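Local structure of intestinal fatty acid binding protein (Rattus norvegicus, 1ICM) at residues A[98-103]-A[117-122]; A[13-18]-A[30-35]; A[4-9]-A[38-43]; A[34-39]-A[124-129]; A[53-58]-A[71-76]. The protein binds long-chain fatty acids such as myristate inside a beta-barrel and probably carries them through the cytosol of intestinal cells. All coordinates share one frame; numbering follows the deposited sequence.

Interaction 1: residues A[98-103]-A[117-122]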
# COMPACT_ATOMS: atom_id res chain seq x y z
N ASN A 98 15.39 -9.68 -3.89
CA ASN A 98 15.67 -10.63 -2.85
C ASN A 98 14.66 -11.76 -2.66
O ASN A 98 14.91 -12.63 -1.81
CB ASN A 98 16.14 -9.92 -1.56
CG ASN A 98 15.04 -9.21 -0.80
OD1 ASN A 98 15.26 -8.40 0.13
ND2 ASN A 98 13.81 -9.57 -1.15
N GLY A 99 13.54 -11.76 -3.41
CA GLY A 99 12.56 -12.82 -3.30
C GLY A 99 11.80 -12.92 -1.98
O GLY A 99 11.07 -13.87 -1.70
N LYS A 100 11.93 -11.95 -1.12
CA LYS A 100 11.28 -11.95 0.16
C LYS A 100 9.81 -11.57 0.05
O LYS A 100 9.44 -10.83 -0.83
CB LYS A 100 12.06 -11.19 1.22
CG LYS A 100 13.29 -12.04 1.56
CD LYS A 100 14.47 -11.32 2.21
CE LYS A 100 15.52 -12.28 2.74
NZ LYS A 100 15.02 -13.10 3.86
N GLU A 101 9.00 -12.13 0.93
CA GLU A 101 7.56 -11.91 0.91
C GLU A 101 7.11 -10.69 1.70
O GLU A 101 7.56 -10.39 2.81
CB GLU A 101 6.89 -13.20 1.45
CG GLU A 101 5.39 -13.11 1.74
CD GLU A 101 4.90 -14.23 2.61
OE1 GLU A 101 5.25 -14.10 3.87
OE2 GLU A 101 4.26 -15.17 2.16
N LEU A 102 6.13 -10.02 1.08
CA LEU A 102 5.54 -8.84 1.70
C LEU A 102 4.02 -9.00 1.54
O LEU A 102 3.51 -9.19 0.43
CB LEU A 102 5.98 -7.55 0.96
CG LEU A 102 5.61 -6.20 1.62
CD1 LEU A 102 6.44 -5.08 0.99
CD2 LEU A 102 4.11 -5.93 1.36
N ILE A 103 3.36 -8.95 2.67
CA ILE A 103 1.90 -9.09 2.65
C ILE A 103 1.23 -7.76 2.95
O ILE A 103 1.66 -7.04 3.87
CB ILE A 103 1.49 -9.94 3.87
CG1 ILE A 103 2.08 -11.34 3.75
CG2 ILE A 103 -0.04 -10.05 3.91
CD1 ILE A 103 1.77 -12.03 2.44
N TYR A 117 0.84 -3.77 6.69
CA TYR A 117 1.88 -4.48 5.95
C TYR A 117 2.71 -5.36 6.92
O TYR A 117 2.93 -5.02 8.09
CB TYR A 117 2.94 -3.54 5.31
CG TYR A 117 2.48 -2.26 4.62
CD1 TYR A 117 1.61 -2.34 3.52
CD2 TYR A 117 2.93 -1.01 5.02
CE1 TYR A 117 1.18 -1.18 2.86
CE2 TYR A 117 2.53 0.15 4.35
CZ TYR A 117 1.63 0.07 3.28
OH TYR A 117 1.20 1.20 2.62
N THR A 118 3.27 -6.43 6.38
CA THR A 118 4.21 -7.23 7.16
C THR A 118 5.39 -7.58 6.24
O THR A 118 5.24 -7.90 5.06
CB THR A 118 3.67 -8.56 7.75
OG1 THR A 118 3.16 -9.34 6.68
CG2 THR A 118 2.56 -8.32 8.78
N TYR A 119 6.57 -7.54 6.85
CA TYR A 119 7.78 -7.86 6.12
C TYR A 119 8.87 -8.30 7.11
O TYR A 119 9.15 -7.57 8.09
CB TYR A 119 8.29 -6.63 5.33
CG TYR A 119 9.59 -6.87 4.60
CD1 TYR A 119 9.64 -7.58 3.40
CD2 TYR A 119 10.76 -6.28 5.07
CE1 TYR A 119 10.79 -7.81 2.64
CE2 TYR A 119 11.93 -6.48 4.31
CZ TYR A 119 11.95 -7.25 3.15
OH TYR A 119 13.12 -7.41 2.43
N GLU A 120 9.40 -9.51 6.89
CA GLU A 120 10.46 -10.09 7.67
C GLU A 120 10.24 -9.99 9.14
O GLU A 120 11.14 -9.65 9.88
CB GLU A 120 11.79 -9.40 7.35
CG GLU A 120 12.28 -9.77 5.95
CD GLU A 120 12.65 -11.23 5.92
OE1 GLU A 120 13.75 -11.46 6.60
OE2 GLU A 120 11.99 -12.08 5.34
N GLY A 121 9.01 -10.23 9.57
CA GLY A 121 8.76 -10.15 11.00
C GLY A 121 8.39 -8.80 11.59
O GLY A 121 8.21 -8.69 12.82
N VAL A 122 8.22 -7.77 10.73
CA VAL A 122 7.85 -6.46 11.26
C VAL A 122 6.52 -6.08 10.59
O VAL A 122 6.31 -6.35 9.39
CB VAL A 122 8.87 -5.41 10.81
CG1 VAL A 122 8.51 -4.05 11.41
CG2 VAL A 122 10.24 -5.84 11.34
O HOH W 1 8.74 -11.43 4.65

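Interaction 2: residues A[13-18]-A[30-35]. With MYR (myristic acid), chain B.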
# COMPACT_ATOMS: atom_id res chain seq x y z
N ASN A 13 4.32 2.24 13.62
CA ASN A 13 5.59 1.56 13.36
C ASN A 13 6.10 1.67 11.95
O ASN A 13 6.84 0.81 11.47
CB ASN A 13 5.37 0.09 13.69
CG ASN A 13 6.62 -0.61 14.18
OD1 ASN A 13 7.42 -0.05 14.97
ND2 ASN A 13 6.77 -1.84 13.70
N TYR A 14 5.74 2.74 11.22
CA TYR A 14 6.16 2.88 9.85
C TYR A 14 7.67 3.10 9.65
O TYR A 14 8.30 2.62 8.70
CB TYR A 14 5.24 3.97 9.23
CG TYR A 14 5.32 4.02 7.73
CD1 TYR A 14 5.30 2.85 6.97
CD2 TYR A 14 5.42 5.22 7.04
CE1 TYR A 14 5.35 2.85 5.57
CE2 TYR A 14 5.46 5.24 5.64
CZ TYR A 14 5.43 4.06 4.89
OH TYR A 14 5.45 4.10 3.51
N GLU A 15 8.28 3.86 10.54
CA GLU A 15 9.70 4.05 10.32
C GLU A 15 10.51 2.78 10.50
O GLU A 15 11.41 2.58 9.72
CB GLU A 15 10.34 5.16 11.18
CG GLU A 15 9.98 6.59 10.69
CD GLU A 15 10.50 7.67 11.60
OE1 GLU A 15 11.61 7.61 12.11
OE2 GLU A 15 9.63 8.65 11.81
N LYS A 16 10.19 1.95 11.50
CA LYS A 16 10.91 0.70 11.72
C LYS A 16 10.69 -0.20 10.51
O LYS A 16 11.58 -0.90 10.03
CB LYS A 16 10.40 -0.00 12.97
CG LYS A 16 11.20 0.32 14.22
CD LYS A 16 12.63 -0.22 14.18
CE LYS A 16 13.58 0.34 15.25
NZ LYS A 16 15.01 0.32 14.89
N PHE A 17 9.47 -0.17 9.98
CA PHE A 17 9.19 -0.98 8.81
C PHE A 17 10.04 -0.55 7.63
O PHE A 17 10.63 -1.36 6.89
CB PHE A 17 7.67 -0.93 8.48
CG PHE A 17 7.34 -1.64 7.19
CD1 PHE A 17 7.44 -1.01 5.95
CD2 PHE A 17 6.96 -2.98 7.22
CE1 PHE A 17 7.15 -1.68 4.77
CE2 PHE A 17 6.69 -3.68 6.05
CZ PHE A 17 6.80 -3.03 4.82
N MET A 18 10.15 0.79 7.44
CA MET A 18 10.97 1.27 6.33
C MET A 18 12.46 0.95 6.53
O MET A 18 13.16 0.67 5.57
CB MET A 18 10.83 2.79 6.17
CG MET A 18 9.48 3.12 5.57
SD MET A 18 9.31 4.87 5.07
CE MET A 18 8.83 5.56 6.67
N LEU A 30 11.07 11.55 5.42
CA LEU A 30 10.24 12.09 4.36
C LEU A 30 9.04 11.16 4.07
O LEU A 30 7.96 11.66 3.77
CB LEU A 30 10.98 12.28 3.00
CG LEU A 30 12.24 13.17 3.07
CD1 LEU A 30 12.99 13.26 1.73
CD2 LEU A 30 11.93 14.55 3.65
N GLY A 31 9.27 9.84 4.11
CA GLY A 31 8.26 8.83 3.84
C GLY A 31 7.09 8.90 4.81
O GLY A 31 5.92 8.73 4.44
N ALA A 32 7.41 9.21 6.05
CA ALA A 32 6.41 9.30 7.07
C ALA A 32 5.51 10.53 7.04
O ALA A 32 4.57 10.61 7.82
CB ALA A 32 7.04 9.27 8.46
N HIS A 33 5.86 11.48 6.16
CA HIS A 33 5.11 12.69 5.98
C HIS A 33 4.98 12.87 4.47
O HIS A 33 5.27 13.94 3.90
CB HIS A 33 5.93 13.86 6.51
CG HIS A 33 5.95 13.98 7.97
ND1 HIS A 33 6.99 13.45 8.73
CD2 HIS A 33 5.05 14.60 8.78
CE1 HIS A 33 6.71 13.77 9.99
NE2 HIS A 33 5.56 14.45 10.06
N ASP A 34 4.53 11.82 3.78
CA ASP A 34 4.40 11.88 2.34
C ASP A 34 3.08 12.44 1.74
O ASP A 34 3.02 12.55 0.51
CB ASP A 34 4.68 10.49 1.77
CG ASP A 34 3.67 9.42 2.13
OD1 ASP A 34 2.77 9.77 3.01
OD2 ASP A 34 3.70 8.31 1.62
N ASN A 35 2.15 12.80 2.63
CA ASN A 35 0.84 13.35 2.21
C ASN A 35 0.16 12.43 1.22
O ASN A 35 -0.47 12.90 0.29
CB ASN A 35 0.88 14.78 1.59
CG ASN A 35 1.32 15.78 2.63
OD1 ASN A 35 0.61 15.99 3.63
ND2 ASN A 35 2.50 16.37 2.42
C1 MYR B . -1.98 -0.80 -4.73
O1 MYR B . -2.24 0.43 -4.45
O2 MYR B . -2.82 -1.65 -4.59
C2 MYR B . -0.57 -1.08 -5.25
C3 MYR B . 0.26 -2.00 -4.38
C4 MYR B . 0.55 -1.46 -2.99
C5 MYR B . 1.45 -2.35 -2.13
C6 MYR B . 2.00 -1.57 -0.94
C7 MYR B . 3.41 -1.95 -0.49
C8 MYR B . 4.22 -0.69 -0.19
C9 MYR B . 4.99 -0.80 1.11
C10 MYR B . 5.36 0.54 1.71
C11 MYR B . 6.76 0.95 1.32
C12 MYR B . 7.14 2.40 1.56
C13 MYR B . 8.53 2.67 1.02
C14 MYR B . 9.12 4.01 1.40
O HOH W 2 6.05 6.58 2.36

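Interaction 3: residues A[4-9]-A[38-43]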
# COMPACT_ATOMS: atom_id res chain seq x y z
N GLY A 4 -13.80 5.84 -3.47
CA GLY A 4 -13.64 7.09 -2.76
C GLY A 4 -12.20 7.62 -2.68
O GLY A 4 -11.27 6.97 -3.17
N THR A 5 -12.09 8.82 -2.08
CA THR A 5 -10.82 9.48 -1.95
C THR A 5 -10.42 9.35 -0.53
O THR A 5 -11.28 9.66 0.28
CB THR A 5 -10.88 10.91 -2.50
OG1 THR A 5 -11.03 10.76 -3.91
CG2 THR A 5 -9.52 11.54 -2.26
N TRP A 6 -9.18 8.87 -0.28
CA TRP A 6 -8.71 8.63 1.09
C TRP A 6 -7.39 9.37 1.31
O TRP A 6 -6.53 9.35 0.44
CB TRP A 6 -8.46 7.12 1.21
CG TRP A 6 -9.66 6.22 0.96
CD1 TRP A 6 -10.03 5.67 -0.24
CD2 TRP A 6 -10.63 5.81 1.92
NE1 TRP A 6 -11.20 4.95 -0.10
CE2 TRP A 6 -11.58 5.00 1.23
CE3 TRP A 6 -10.84 6.07 3.30
CZ2 TRP A 6 -12.67 4.43 1.92
CZ3 TRP A 6 -11.91 5.49 3.97
CH2 TRP A 6 -12.82 4.70 3.26
N LYS A 7 -7.21 9.97 2.48
CA LYS A 7 -6.02 10.74 2.80
C LYS A 7 -5.40 10.21 4.08
O LYS A 7 -6.04 10.03 5.12
CB LYS A 7 -6.32 12.22 2.98
CG LYS A 7 -5.12 13.11 3.32
CD LYS A 7 -4.31 13.63 2.13
CE LYS A 7 -3.40 14.83 2.41
NZ LYS A 7 -3.14 15.70 1.24
N VAL A 8 -4.09 9.97 4.01
CA VAL A 8 -3.48 9.43 5.22
C VAL A 8 -3.64 10.28 6.46
O VAL A 8 -3.51 11.50 6.35
CB VAL A 8 -2.03 9.03 4.94
CG1 VAL A 8 -1.17 10.29 4.76
CG2 VAL A 8 -1.49 8.13 6.06
N ASP A 9 -3.88 9.67 7.62
CA ASP A 9 -4.06 10.37 8.87
C ASP A 9 -2.98 10.05 9.90
O ASP A 9 -2.45 10.95 10.56
CB ASP A 9 -5.42 9.95 9.41
CG ASP A 9 -5.73 10.61 10.71
OD1 ASP A 9 -5.76 11.90 10.69
OD2 ASP A 9 -5.97 9.99 11.71
N LEU A 38 -5.15 8.49 -1.88
CA LEU A 38 -5.50 7.45 -2.84
C LEU A 38 -6.93 7.67 -3.33
O LEU A 38 -7.84 7.95 -2.53
CB LEU A 38 -5.54 6.09 -2.09
CG LEU A 38 -4.23 5.63 -1.45
CD1 LEU A 38 -4.48 4.35 -0.67
CD2 LEU A 38 -3.23 5.34 -2.57
N THR A 39 -7.11 7.52 -4.64
CA THR A 39 -8.45 7.66 -5.20
C THR A 39 -8.73 6.28 -5.78
O THR A 39 -8.04 5.86 -6.71
CB THR A 39 -8.55 8.79 -6.25
OG1 THR A 39 -8.32 10.05 -5.62
CG2 THR A 39 -9.93 8.79 -6.90
N ILE A 40 -9.73 5.59 -5.21
CA ILE A 40 -10.06 4.22 -5.61
C ILE A 40 -11.36 4.10 -6.36
O ILE A 40 -12.40 4.58 -5.90
CB ILE A 40 -10.08 3.28 -4.39
CG1 ILE A 40 -8.69 3.32 -3.77
CG2 ILE A 40 -10.39 1.86 -4.86
CD1 ILE A 40 -8.61 2.79 -2.35
N THR A 41 -11.28 3.44 -7.51
CA THR A 41 -12.48 3.25 -8.28
C THR A 41 -12.47 1.83 -8.82
O THR A 41 -11.41 1.32 -9.13
CB THR A 41 -12.61 4.21 -9.46
OG1 THR A 41 -11.51 4.05 -10.30
CG2 THR A 41 -12.62 5.63 -8.92
N GLN A 42 -13.67 1.24 -8.91
CA GLN A 42 -13.83 -0.14 -9.37
C GLN A 42 -14.62 -0.23 -10.66
O GLN A 42 -15.51 0.59 -10.87
CB GLN A 42 -14.57 -0.94 -8.27
CG GLN A 42 -14.74 -2.46 -8.54
CD GLN A 42 -15.20 -3.26 -7.32
OE1 GLN A 42 -15.24 -2.80 -6.15
NE2 GLN A 42 -15.50 -4.52 -7.60
N GLU A 43 -14.33 -1.23 -11.49
CA GLU A 43 -15.06 -1.47 -12.73
C GLU A 43 -14.99 -2.98 -12.87
O GLU A 43 -14.02 -3.56 -13.35
CB GLU A 43 -14.61 -0.74 -13.98
CG GLU A 43 -15.56 -1.08 -15.13
CD GLU A 43 -15.15 -0.31 -16.36
OE1 GLU A 43 -14.16 0.41 -16.41
OE2 GLU A 43 -15.97 -0.52 -17.38

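Interaction 4: residues A[34-39]-A[124-129]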
# COMPACT_ATOMS: atom_id res chain seq x y z
N ASP A 34 4.53 11.82 3.78
CA ASP A 34 4.40 11.88 2.34
C ASP A 34 3.08 12.44 1.74
O ASP A 34 3.02 12.55 0.51
CB ASP A 34 4.68 10.49 1.77
CG ASP A 34 3.67 9.42 2.13
OD1 ASP A 34 2.77 9.77 3.01
OD2 ASP A 34 3.70 8.31 1.62
N ASN A 35 2.15 12.80 2.63
CA ASN A 35 0.84 13.35 2.21
C ASN A 35 0.16 12.43 1.22
O ASN A 35 -0.47 12.90 0.29
CB ASN A 35 0.88 14.78 1.59
CG ASN A 35 1.32 15.78 2.63
OD1 ASN A 35 0.61 15.99 3.63
ND2 ASN A 35 2.50 16.37 2.42
N LEU A 36 0.28 11.12 1.41
CA LEU A 36 -0.32 10.20 0.43
C LEU A 36 -1.86 10.28 0.44
O LEU A 36 -2.50 10.31 1.49
CB LEU A 36 0.13 8.78 0.86
CG LEU A 36 -0.42 7.65 0.01
CD1 LEU A 36 0.00 7.73 -1.46
CD2 LEU A 36 -0.04 6.31 0.71
N LYS A 37 -2.38 10.26 -0.76
CA LYS A 37 -3.80 10.30 -1.04
C LYS A 37 -4.06 9.24 -2.11
O LYS A 37 -3.34 9.07 -3.11
CB LYS A 37 -4.04 11.68 -1.65
CG LYS A 37 -5.43 11.90 -2.19
CD LYS A 37 -5.67 13.39 -2.31
CE LYS A 37 -6.29 13.78 -3.64
NZ LYS A 37 -6.79 15.17 -3.68
N LEU A 38 -5.15 8.49 -1.88
CA LEU A 38 -5.50 7.45 -2.84
C LEU A 38 -6.93 7.67 -3.33
O LEU A 38 -7.84 7.95 -2.53
CB LEU A 38 -5.54 6.09 -2.09
CG LEU A 38 -4.23 5.63 -1.45
CD1 LEU A 38 -4.48 4.35 -0.67
CD2 LEU A 38 -3.23 5.34 -2.57
N THR A 39 -7.11 7.52 -4.64
CA THR A 39 -8.45 7.66 -5.20
C THR A 39 -8.73 6.28 -5.78
O THR A 39 -8.04 5.86 -6.71
CB THR A 39 -8.55 8.79 -6.25
OG1 THR A 39 -8.32 10.05 -5.62
CG2 THR A 39 -9.93 8.79 -6.90
N ALA A 124 3.51 -2.94 10.10
CA ALA A 124 3.33 -1.49 10.11
C ALA A 124 1.91 -1.23 9.63
O ALA A 124 1.34 -2.03 8.89
CB ALA A 124 4.22 -0.78 9.10
N LYS A 125 1.31 -0.09 10.00
CA LYS A 125 0.00 0.27 9.48
C LYS A 125 0.01 1.75 9.08
O LYS A 125 0.73 2.61 9.67
CB LYS A 125 -1.08 0.24 10.55
CG LYS A 125 -1.11 -1.03 11.36
CD LYS A 125 -2.56 -1.29 11.73
CE LYS A 125 -2.70 -1.94 13.10
NZ LYS A 125 -1.96 -3.19 13.27
N ARG A 126 -0.82 2.03 8.08
CA ARG A 126 -1.11 3.37 7.59
C ARG A 126 -2.63 3.49 7.65
O ARG A 126 -3.30 2.68 7.03
CB ARG A 126 -0.60 3.66 6.19
CG ARG A 126 0.93 3.49 6.20
CD ARG A 126 1.63 4.37 5.16
NE ARG A 126 1.76 5.74 5.65
CZ ARG A 126 2.17 6.67 4.81
NH1 ARG A 126 2.46 6.29 3.55
NH2 ARG A 126 2.32 7.92 5.24
N ILE A 127 -3.16 4.46 8.39
CA ILE A 127 -4.62 4.62 8.47
C ILE A 127 -5.09 5.88 7.73
O ILE A 127 -4.56 6.98 7.97
CB ILE A 127 -4.96 4.59 9.95
CG1 ILE A 127 -4.52 3.23 10.53
CG2 ILE A 127 -6.45 4.90 10.17
CD1 ILE A 127 -4.41 3.19 12.05
N PHE A 128 -6.10 5.80 6.85
CA PHE A 128 -6.58 6.92 6.07
C PHE A 128 -7.99 7.35 6.45
O PHE A 128 -8.75 6.49 6.90
CB PHE A 128 -6.72 6.45 4.61
CG PHE A 128 -5.42 5.93 4.02
CD1 PHE A 128 -4.84 4.72 4.42
CD2 PHE A 128 -4.74 6.67 3.04
CE1 PHE A 128 -3.63 4.27 3.88
CE2 PHE A 128 -3.53 6.25 2.49
CZ PHE A 128 -2.97 5.03 2.91
N LYS A 129 -8.31 8.64 6.27
CA LYS A 129 -9.65 9.14 6.56
C LYS A 129 -10.29 9.42 5.23
O LYS A 129 -9.62 9.79 4.29
CB LYS A 129 -9.66 10.39 7.39
CG LYS A 129 -9.67 10.07 8.88
CD LYS A 129 -9.58 11.36 9.68
CE LYS A 129 -9.08 11.11 11.10
NZ LYS A 129 -9.89 10.10 11.80

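Interaction 5: residues A[53-58]-A[71-76]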
# COMPACT_ATOMS: atom_id res chain seq x y z
N SER A 53 1.36 11.54 -4.05
CA SER A 53 2.10 11.84 -2.82
C SER A 53 3.17 12.89 -3.12
O SER A 53 3.31 13.28 -4.28
CB SER A 53 2.79 10.61 -2.25
OG SER A 53 3.84 10.21 -3.12
N ASN A 54 3.94 13.24 -2.07
CA ASN A 54 5.02 14.21 -2.29
C ASN A 54 6.04 13.67 -3.26
O ASN A 54 6.74 14.44 -3.92
CB ASN A 54 5.73 14.68 -1.02
CG ASN A 54 4.91 15.49 -0.06
OD1 ASN A 54 3.97 16.17 -0.46
ND2 ASN A 54 5.25 15.40 1.23
N PHE A 55 6.14 12.33 -3.37
CA PHE A 55 7.09 11.67 -4.26
C PHE A 55 6.68 11.54 -5.71
O PHE A 55 7.49 11.67 -6.63
CB PHE A 55 7.40 10.23 -3.77
CG PHE A 55 7.97 10.15 -2.39
CD1 PHE A 55 9.31 10.47 -2.16
CD2 PHE A 55 7.21 9.76 -1.28
CE1 PHE A 55 9.87 10.41 -0.89
CE2 PHE A 55 7.76 9.70 -0.00
CZ PHE A 55 9.10 10.02 0.21
N ARG A 56 5.41 11.27 -5.96
CA ARG A 56 5.00 11.08 -7.34
C ARG A 56 3.48 11.00 -7.44
O ARG A 56 2.75 11.05 -6.45
CB ARG A 56 5.53 9.74 -7.87
CG ARG A 56 5.25 8.58 -6.91
CD ARG A 56 5.63 7.20 -7.41
NE ARG A 56 5.12 6.11 -6.54
CZ ARG A 56 5.40 4.81 -6.72
NH1 ARG A 56 6.20 4.41 -7.70
NH2 ARG A 56 4.88 3.89 -5.90
N ASN A 57 3.04 10.80 -8.65
CA ASN A 57 1.63 10.69 -8.95
C ASN A 57 1.50 9.67 -10.05
O ASN A 57 1.87 9.92 -11.18
CB ASN A 57 1.06 12.04 -9.47
CG ASN A 57 1.00 13.04 -8.34
OD1 ASN A 57 1.91 13.86 -8.16
ND2 ASN A 57 -0.07 12.98 -7.57
N ILE A 58 0.93 8.51 -9.72
CA ILE A 58 0.80 7.48 -10.72
C ILE A 58 -0.48 6.69 -10.53
O ILE A 58 -1.06 6.69 -9.44
CB ILE A 58 1.92 6.46 -10.53
CG1 ILE A 58 1.86 5.86 -9.12
CG2 ILE A 58 3.25 7.19 -10.65
CD1 ILE A 58 2.67 4.57 -8.95
N SER A 71 6.10 -0.76 -8.49
CA SER A 71 7.36 -0.29 -7.93
C SER A 71 7.16 0.76 -6.87
O SER A 71 6.29 1.63 -6.97
CB SER A 71 8.22 0.46 -8.94
OG SER A 71 8.53 -0.40 -10.01
N LEU A 72 7.99 0.70 -5.86
CA LEU A 72 7.97 1.68 -4.79
C LEU A 72 8.62 2.96 -5.31
O LEU A 72 9.26 2.94 -6.34
CB LEU A 72 8.79 1.23 -3.58
CG LEU A 72 8.36 -0.12 -3.05
CD1 LEU A 72 8.98 -0.30 -1.66
CD2 LEU A 72 6.82 -0.13 -3.04
N ALA A 73 8.43 4.06 -4.58
CA ALA A 73 8.93 5.39 -4.92
C ALA A 73 10.42 5.38 -5.15
O ALA A 73 10.96 6.12 -5.99
CB ALA A 73 8.63 6.31 -3.75
N ASP A 74 11.08 4.52 -4.39
CA ASP A 74 12.52 4.37 -4.49
C ASP A 74 13.00 3.44 -5.58
O ASP A 74 14.18 3.18 -5.62
CB ASP A 74 13.22 3.91 -3.19
CG ASP A 74 13.03 2.46 -2.86
OD1 ASP A 74 12.06 1.90 -3.52
OD2 ASP A 74 13.70 1.85 -2.04
N GLY A 75 12.12 2.90 -6.42
CA GLY A 75 12.53 1.98 -7.44
C GLY A 75 12.47 0.47 -7.09
O GLY A 75 12.59 -0.31 -8.03
N THR A 76 12.30 0.03 -5.83
CA THR A 76 12.23 -1.40 -5.43
C THR A 76 11.05 -2.05 -6.11
O THR A 76 9.90 -1.56 -5.97
CB THR A 76 12.05 -1.50 -3.93
OG1 THR A 76 13.21 -0.98 -3.33
CG2 THR A 76 11.79 -2.92 -3.45

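Interaction 1: residues A[98-103]-A[117-122]
Ile-103 and Thr-118 are joined by two backbone hydrogen bonds. Thr-118 N donates to Ile-103 O at 3.0 Å, and Ile-103 N donates to Thr-118 O at 3.2 Å. Each of these carbonyl oxygens also takes a CA-H contact, from Tyr-117 CA and Leu-102 CA respectively. At Glu-101 and Glu-120 a water lies between the two segments. It accepts from Glu-120 N at 3.0 Å; its approach to Glu-101 O is too short to be certain. Lys-100 and Glu-120 cross at about a right angle; the salt bridge from Lys-100 NZ to Glu-120 OE1 is long, 3.4 Å, and weak as a hydrogen bond. Glu-120 CG sits over the centre of the Tyr-119 ring, and Lys-100 CB lies 3.9 Å from Tyr-119 CE1. Tyr-119 and Val-122 bond to each other through N and O in both directions, closing a type I' turn. The ring of Tyr-119 also touches helix 14-21. This is the open end of an antiparallel beta hairpin, strands 101-109 and 112-119, in the fatty-acid-binding-protein barrel.

Interaction 2: residues A[13-18]-A[30-35]
Ala-32, Tyr-14 and Gly-31 bury the most surface here. With CG anti to the backbone N (chi1 -167°), the Tyr-14 ring leads off toward segment 30-35 and offers it an edge. Tyr-14 CE2 stands 3.7 Å from Gly-31 O, which lies in the ring plane, and Tyr-14 CD2 is 4.2 Å from Ala-32 CA. A water links the two segments: it lies 2.8 Å from Tyr-14 OH and donates to Gly-31 O at 3.0 Å. Met-18 packs beside them. Its chain bends at chi3 (-84°), placing CE over one face of the Tyr-14 ring, toward the rim; Met-18 CE is also 4.0 Å from Ala-32 N. Gly-31 has no side chain, and Met-18 CE packs against its backbone, 4.2 Å from Gly-31 C. The tail of the bound myristate reaches the same group: its C14 is 3.8 Å from Met-18 SD, and C12 is close to Tyr-14 OH. Tyr-14 also packs on Arg-126 and Tyr-117 of the barrel. The contact belongs to the helix-turn-helix lid of the fatty-acid-binding proteins, at the methyl end of the ligand.

Interaction 3: residues A[4-9]-A[38-43]
Trp-6 is the flat group of this contact, and Leu-38 O lies at its ring edge, near the plane. With CG anti to the carbonyl carbon (chi1 -60°), the indole is met obliquely by Ile-40 CD1, 3.8 Å from Trp-6 CD1. The indole NE1 bonds to Phe-2 O, outside the two strands, and the ring also packs on Phe-128 and Leu-113. Trp-6, Leu-38 and Ile-40 share one face of the sheet. On the other face Thr-5 meets Thr-39, and their OG1 atoms share a hydrogen bond of 3.3 Å in which either may donate. Four backbone bonds join the strands in two antiparallel hydrogen-bonded pairs, with Thr-5 and Thr-39 as the non-hydrogen-bonded pair between them. Trp-6 N donates to Leu-38 O and Leu-38 N to Trp-6 O, both at 2.8 Å. Ile-40 N donates to Gly-4 O at 2.9 Å in a nearly straight line (176°), and Gly-4 N returns a bond of 3.1 Å to Ile-40 O. The backbone polar atoms of both pairs are thus satisfied across the strands, while the two faces differ: apolar around Trp-6, hydroxyl-bearing at the threonines.

Interaction 4: residues A[34-39]-A[124-129]
Asp-34 and Arg-126 reach toward each other tip to tip. The guanidinium grips the carboxylate end-on: Arg-126 NH2 donates to Asp-34 OD1 at 2.9 Å, and Arg-126 NH1 donates to Asp-34 OD2 at 3.1 Å, nearly straight at 172°. The two flat groups are turned 35° apart. OD2 is met on its syn side, a little out of plane, while OD1 is met from above the carboxylate plane. From the opposite face Leu-36 N also donates to Asp-34 OD1, at 3.3 Å, making an Asx turn. Both carboxylate oxygens are thus held, and the turn and the salt bridge together fix the rotation of the group. Arg-126 bends at chi3 (80°), and its NE donates to Asn-11. Pairing with a buried arginine would be expected to favour the charged form of Asp-34. Leu-36 lies beside the salt bridge, with Leu-36 CD2 3.8 Å from Arg-126 NH1. Leu-36 CD2 also stands at the edge of the Phe-128 ring, in its plane, 3.9 Å from Phe-128 CZ. Leu-38 crosses Phe-128 at about a right angle and brings Leu-38 CD1 to 3.8 Å from Phe-128 CE2. Strand 4-12 lies between these two strands in the sheet, so the side chains meet across it. Such a buried salt bridge and apolar cluster belong to the barrel interior of a fatty-acid-binding protein, below the helical lid.

Interaction 5: residues A[53-58]-A[71-76]
Arg-56 reaches from the turn at 53-56 to the backbone at the end of strand 68-71, where the next turn begins, probably in the portal region of the fatty-acid-binding-protein barrel. From CB, CG lies between the backbone N and the carbonyl carbon (chi1 49°), and the chain then runs extended to NE. Arg-56 NE is 4.5 Å from Ala-73 CB. At CZ the guanidinium is covered on both sides. Ile-58 CD1 sits over the centre of one face, 3.5 Å above the plane, and Ala-73 N lies over the opposite face, toward the rim. NH2 also pairs with Glu-51, a salt bridge outside the two segments. Beside the arginine, Phe-55 CB touches Ala-73 CB at 4.1 Å. Each loop has its own internal bracing. Ser-53 OG accepts from Phe-55 N in an ST turn. Asp-74 OD1 accepts from Thr-76 N in an Asx turn that overlaps the end of the type I turn from Leu-72 to Gly-75. At the tip, Arg-56 NH1 and NH2 both donate to Ser-71 O, each at 2.9 Å and 145°, with that oxygen in the guanidinium plane.

Interactions 3 and 4 share Leu-38 and Thr-39, and their centres are 9 Å apart; strand 4-12 binds strand 37-43 on one side and strand 122-130 on the other. Interaction 2 joins interaction 4 through Asp-34, and Tyr-14 CE2 packs 3.7 Å from Arg-126 CZ. Interaction 5 meets both where Asn-54 N lies 2.8 Å from Asp-34 O, a probable hydrogen bond. Interaction 1 touches the lid through Tyr-119 CB and Phe-17 CE2, 3.4 Å apart. Interactions 1 and 5 do not touch; their nearest atoms are about 6 Å apart. Myristate runs between these contacts, its tail at interaction 2 and its carboxylate bonded to Arg-106. The side chains of Tyr-117 and Leu-72 also touch the myristate.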